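Local structure of pectate lyase (Bacillus, 3VMW) at residues N232-A237 / V265-G270. The protein probably cleaves pectate, the polygalacturonate of plant cell walls, by the eliminative mechanism of polysaccharide lyase family 1. Numbering follows the deposited sequence.
With ADA (alpha-D-galactopyranuronic acid), chain B; ADA (alpha-D-galactopyranuronic acid), chain C.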
ATOM      1  N   ASN A 232       0.916  -1.332  13.640  1.00 15.79           N
ATOM      2  CA  ASN A 232       1.020  -0.337  14.687  1.00 15.93           C
ATOM      3  C   ASN A 232      -0.216   0.546  14.634  1.00 22.95           C
ATOM      4  O   ASN A 232      -0.383   1.305  13.689  1.00 23.86           O
ATOM      5  CB  ASN A 232       2.272   0.521  14.450  1.00 15.31           C
ATOM      6  CG  ASN A 232       2.542   1.483  15.610  1.00 15.75           C
ATOM      7  OD1 ASN A 232       1.751   1.551  16.551  1.00 19.25           O
ATOM      8  ND2 ASN A 232       3.662   2.232  15.543  1.00 14.51           N
ATOM      9  N   SER A 233      -1.078   0.452  15.638  1.00 18.51           N
ATOM     10  CA  SER A 233      -2.379   1.099  15.573  1.00 17.81           C
ATOM     11  C   SER A 233      -2.379   2.260  16.557  1.00 18.74           C
ATOM     12  O   SER A 233      -2.228   2.060  17.739  1.00 19.59           O
ATOM     13  CB  SER A 233      -3.499   0.103  15.905  1.00 20.07           C
ATOM     14  OG  SER A 233      -4.780   0.712  15.866  1.00 19.58           O
ATOM     15  N   ARG A 234      -2.526   3.473  16.033  1.00 17.52           N
ATOM     16  CA  ARG A 234      -2.294   4.693  16.816  1.00 20.77           C
ATOM     17  C   ARG A 234      -3.467   5.661  16.743  1.00 22.29           C
ATOM     18  O   ARG A 234      -4.247   5.643  15.779  1.00 19.02           O
ATOM     19  CB  ARG A 234      -1.045   5.397  16.274  1.00 20.72           C
ATOM     20  CG  ARG A 234       0.241   4.641  16.588  1.00 26.71           C
ATOM     21  CD  ARG A 234       1.315   4.908  15.538  1.00 28.62           C
ATOM     22  NE  ARG A 234       2.010   6.187  15.772  1.00 25.26           N
ATOM     23  CZ  ARG A 234       3.299   6.392  15.494  1.00 24.71           C
ATOM     24  NH1 ARG A 234       3.866   7.567  15.759  1.00 23.31           N
ATOM     25  NH2 ARG A 234       4.023   5.415  14.939  1.00 21.29           N
ATOM     26  N   VAL A 235      -3.573   6.513  17.760  1.00 19.02           N
ATOM     27  CA  VAL A 235      -4.569   7.578  17.771  1.00 25.54           C
ATOM     28  C   VAL A 235      -5.947   7.214  17.211  1.00 21.35           C
ATOM     29  O   VAL A 235      -6.462   7.894  16.315  1.00 22.74           O
ATOM     30  CB  VAL A 235      -4.030   8.925  17.159  1.00 25.66           C
ATOM     31  CG1 VAL A 235      -3.146   9.638  18.180  1.00 25.34           C
ATOM     32  CG2 VAL A 235      -3.273   8.722  15.843  1.00 21.17           C
ATOM     33  N   GLY A 236      -6.554   6.171  17.787  1.00 19.88           N
ATOM     34  CA  GLY A 236      -7.951   5.877  17.542  1.00 25.61           C
ATOM     35  C   GLY A 236      -8.188   5.086  16.261  1.00 22.95           C
ATOM     36  O   GLY A 236      -9.331   4.779  15.916  1.00 24.19           O
ATOM     37  N   ALA A 237      -7.124   4.766  15.541  1.00 20.53           N
ATOM     38  CA  ALA A 237      -7.244   3.761  14.488  1.00 17.82           C
ATOM     39  C   ALA A 237      -7.989   2.515  14.964  1.00 23.73           C
ATOM     40  O   ALA A 237      -7.928   2.147  16.164  1.00 22.57           O
ATOM     41  CB  ALA A 237      -5.843   3.353  13.950  1.00 17.29           C
ATOM     42  N   VAL A 265       0.987  -6.880  16.440  1.00 17.19           N
ATOM     43  CA  VAL A 265       0.044  -5.769  16.497  1.00 20.84           C
ATOM     44  C   VAL A 265       0.182  -5.100  17.867  1.00 19.19           C
ATOM     45  O   VAL A 265       0.424  -5.763  18.885  1.00 22.07           O
ATOM     46  CB  VAL A 265      -1.408  -6.250  16.270  1.00 26.14           C
ATOM     47  CG1 VAL A 265      -1.817  -7.253  17.349  1.00 29.11           C
ATOM     48  CG2 VAL A 265      -2.382  -5.046  16.209  1.00 20.89           C
ATOM     49  N   GLY A 266       0.051  -3.780  17.898  1.00 19.02           N
ATOM     50  CA  GLY A 266       0.142  -3.076  19.171  1.00 21.35           C
ATOM     51  C   GLY A 266       0.237  -1.589  18.894  1.00 21.51           C
ATOM     52  O   GLY A 266      -0.076  -1.132  17.802  1.00 20.57           O
ATOM     53  N   TRP A 267       0.662  -0.839  19.903  1.00 18.60           N
ATOM     54  CA  TRP A 267       0.869   0.596  19.814  1.00 19.52           C
ATOM     55  C   TRP A 267       2.350   0.788  20.099  1.00 22.50           C
ATOM     56  O   TRP A 267       2.832   0.420  21.194  1.00 25.08           O
ATOM     57  CB  TRP A 267       0.023   1.291  20.914  1.00 19.19           C
ATOM     58  CG  TRP A 267       0.285   2.740  21.039  1.00 24.59           C
ATOM     59  CD1 TRP A 267       0.806   3.578  20.091  1.00 26.91           C
ATOM     60  CD2 TRP A 267       0.049   3.541  22.206  1.00 26.03           C
ATOM     61  NE1 TRP A 267       0.898   4.860  20.609  1.00 24.33           N
ATOM     62  CE2 TRP A 267       0.445   4.858  21.900  1.00 25.76           C
ATOM     63  CE3 TRP A 267      -0.455   3.267  23.481  1.00 31.01           C
ATOM     64  CZ2 TRP A 267       0.356   5.905  22.831  1.00 28.21           C
ATOM     65  CZ3 TRP A 267      -0.546   4.317  24.412  1.00 34.24           C
ATOM     66  CH2 TRP A 267      -0.152   5.615  24.077  1.00 30.53           C
ATOM     67  N   PHE A 268       3.078   1.341  19.132  1.00 20.73           N
ATOM     68  CA  PHE A 268       4.538   1.407  19.214  1.00 19.00           C
ATOM     69  C   PHE A 268       5.063   2.800  18.832  1.00 21.54           C
ATOM     70  O   PHE A 268       4.407   3.519  18.083  1.00 22.56           O
ATOM     71  CB  PHE A 268       5.172   0.358  18.271  1.00 20.54           C
ATOM     72  CG  PHE A 268       4.598  -1.026  18.418  1.00 21.56           C
ATOM     73  CD1 PHE A 268       4.817  -1.759  19.570  1.00 23.67           C
ATOM     74  CD2 PHE A 268       3.839  -1.603  17.380  1.00 19.77           C
ATOM     75  CE1 PHE A 268       4.270  -3.037  19.710  1.00 20.66           C
ATOM     76  CE2 PHE A 268       3.303  -2.872  17.509  1.00 23.94           C
ATOM     77  CZ  PHE A 268       3.521  -3.592  18.677  1.00 20.34           C
ATOM     78  N   TYR A 269       6.238   3.160  19.356  1.00 22.61           N
ATOM     79  CA  TYR A 269       7.022   4.294  18.853  1.00 20.17           C
ATOM     80  C   TYR A 269       6.537   5.704  19.207  1.00 24.71           C
ATOM     81  O   TYR A 269       7.341   6.587  19.510  1.00 27.00           O
ATOM     82  CB  TYR A 269       7.110   4.212  17.346  1.00 23.50           C
ATOM     83  CG  TYR A 269       7.705   2.934  16.831  1.00 20.24           C
ATOM     84  CD1 TYR A 269       8.771   2.303  17.476  1.00 21.72           C
ATOM     85  CD2 TYR A 269       7.207   2.363  15.680  1.00 20.71           C
ATOM     86  CE1 TYR A 269       9.320   1.084  16.941  1.00 22.49           C
ATOM     87  CE2 TYR A 269       7.716   1.180  15.166  1.00 23.77           C
ATOM     88  CZ  TYR A 269       8.768   0.555  15.781  1.00 23.63           C
ATOM     89  OH  TYR A 269       9.233  -0.601  15.209  1.00 20.20           O
ATOM     90  N   GLY A 270       5.240   5.957  19.120  1.00 26.03           N
ATOM     91  CA  GLY A 270       4.806   7.337  19.258  1.00 26.90           C
ATOM     92  C   GLY A 270       3.329   7.576  19.085  1.00 29.49           C
ATOM     93  O   GLY A 270       2.541   6.618  19.076  1.00 25.28           O
TER
HETATM   94  C1  ADA B   3      10.293   5.848  12.763  1.00 26.30           C
HETATM   95  C2  ADA B   3      10.737   7.193  12.206  1.00 28.10           C
HETATM   96  C3  ADA B   3      10.384   8.308  13.131  1.00 34.37           C
HETATM   97  C4  ADA B   3       8.995   8.338  13.520  1.00 30.86           C
HETATM   98  C5  ADA B   3       8.543   6.978  14.044  1.00 29.39           C
HETATM   99  C6  ADA B   3       7.123   6.852  14.341  1.00 32.00           C
HETATM  100  O2  ADA B   3      12.122   7.099  12.064  1.00 30.16           O
HETATM  101  O3  ADA B   3      10.717   9.557  12.464  1.00 29.78           O
HETATM  102  O4  ADA B   3       8.224   8.651  12.357  1.00 29.40           O
HETATM  103  O5  ADA B   3       8.934   5.867  13.134  1.00 28.13           O
HETATM  104  O6B ADA B   3       6.536   7.733  15.021  1.00 28.24           O
HETATM  105  O6A ADA B   3       6.481   5.807  13.985  1.00 22.70           O
HETATM  106  C1  ADA C   2      13.405   3.809  15.750  1.00 30.49           C
HETATM  107  C2  ADA C   2      12.658   5.042  16.204  1.00 30.31           C
HETATM  108  C3  ADA C   2      11.187   4.831  16.104  1.00 29.59           C
HETATM  109  C4  ADA C   2      10.786   4.493  14.750  1.00 25.51           C
HETATM  110  C5  ADA C   2      11.501   3.241  14.348  1.00 23.74           C
HETATM  111  C6  ADA C   2      11.203   2.813  12.980  1.00 28.05           C
HETATM  112  O2  ADA C   2      13.045   5.368  17.517  1.00 29.49           O
HETATM  113  O3  ADA C   2      10.480   5.957  16.650  1.00 30.74           O
HETATM  114  O4  ADA C   2      11.139   5.579  13.838  1.00 26.88           O
HETATM  115  O5  ADA C   2      12.982   3.424  14.462  1.00 27.33           O
HETATM  116  O6B ADA C   2      10.038   2.536  12.619  1.00 23.32           O
HETATM  117  O6A ADA C   2      12.153   2.714  12.154  1.00 25.29           O
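Asn-232 grips the backbone of Phe-268: its OD1 accepts from Phe-268 N at 2.9 Å, and its ND2 donates to Phe-268 O, also at 2.9 Å. Both donors stand above the carbonyl planes of their acceptors, not on a lone pair, while Phe-268 O lies close to the Asn-232 amide plane. Asparagine suits this place because one short amide offers acceptor and donor together, as a peptide would. CG stands anti to the backbone N (chi1 -173°), which swings the amide toward Phe-268, just beyond the end of strand 265-266. Phe-268 O takes a second bond, from Gly-270 N, on the opposite face of its carbonyl plane. Cut back to an alanine, Asn-232 would probably leave Phe-268 N without its acceptor and Phe-268 O with one donor fewer, freeing the backbone before Tyr-269 to shift. The amide also lies 3.6 Å from Tyr-269, ND2 to CD2, with the planes 72° apart. On the adjoining backbone, Ser-233 N donates to Gly-266 O at 2.9 Å, joining strands 231-234 and 265-266 in parallel, as in successive coils of the right-handed parallel beta-helix of pectate lyases. Glycine suits position 266, since a CB there would run into Phe-268 CZ. Arg-234 reaches the chain B galacturonate, its flat, positive guanidinium offering two N-H groups to one carboxylate: NH1 meets O6B at 2.8 Å and NH2 meets O6A at 2.7 Å. Arg-234 CG rests 3.7 Å from Trp-267 CD1, while Trp-267 NE1 holds Gly-270 O. Tyr-269 lays a broad aromatic face against chain C sugar carbons, its other face covered by Phe-268 CB, while Asp-228 and Thr-229 hold its hydroxyl.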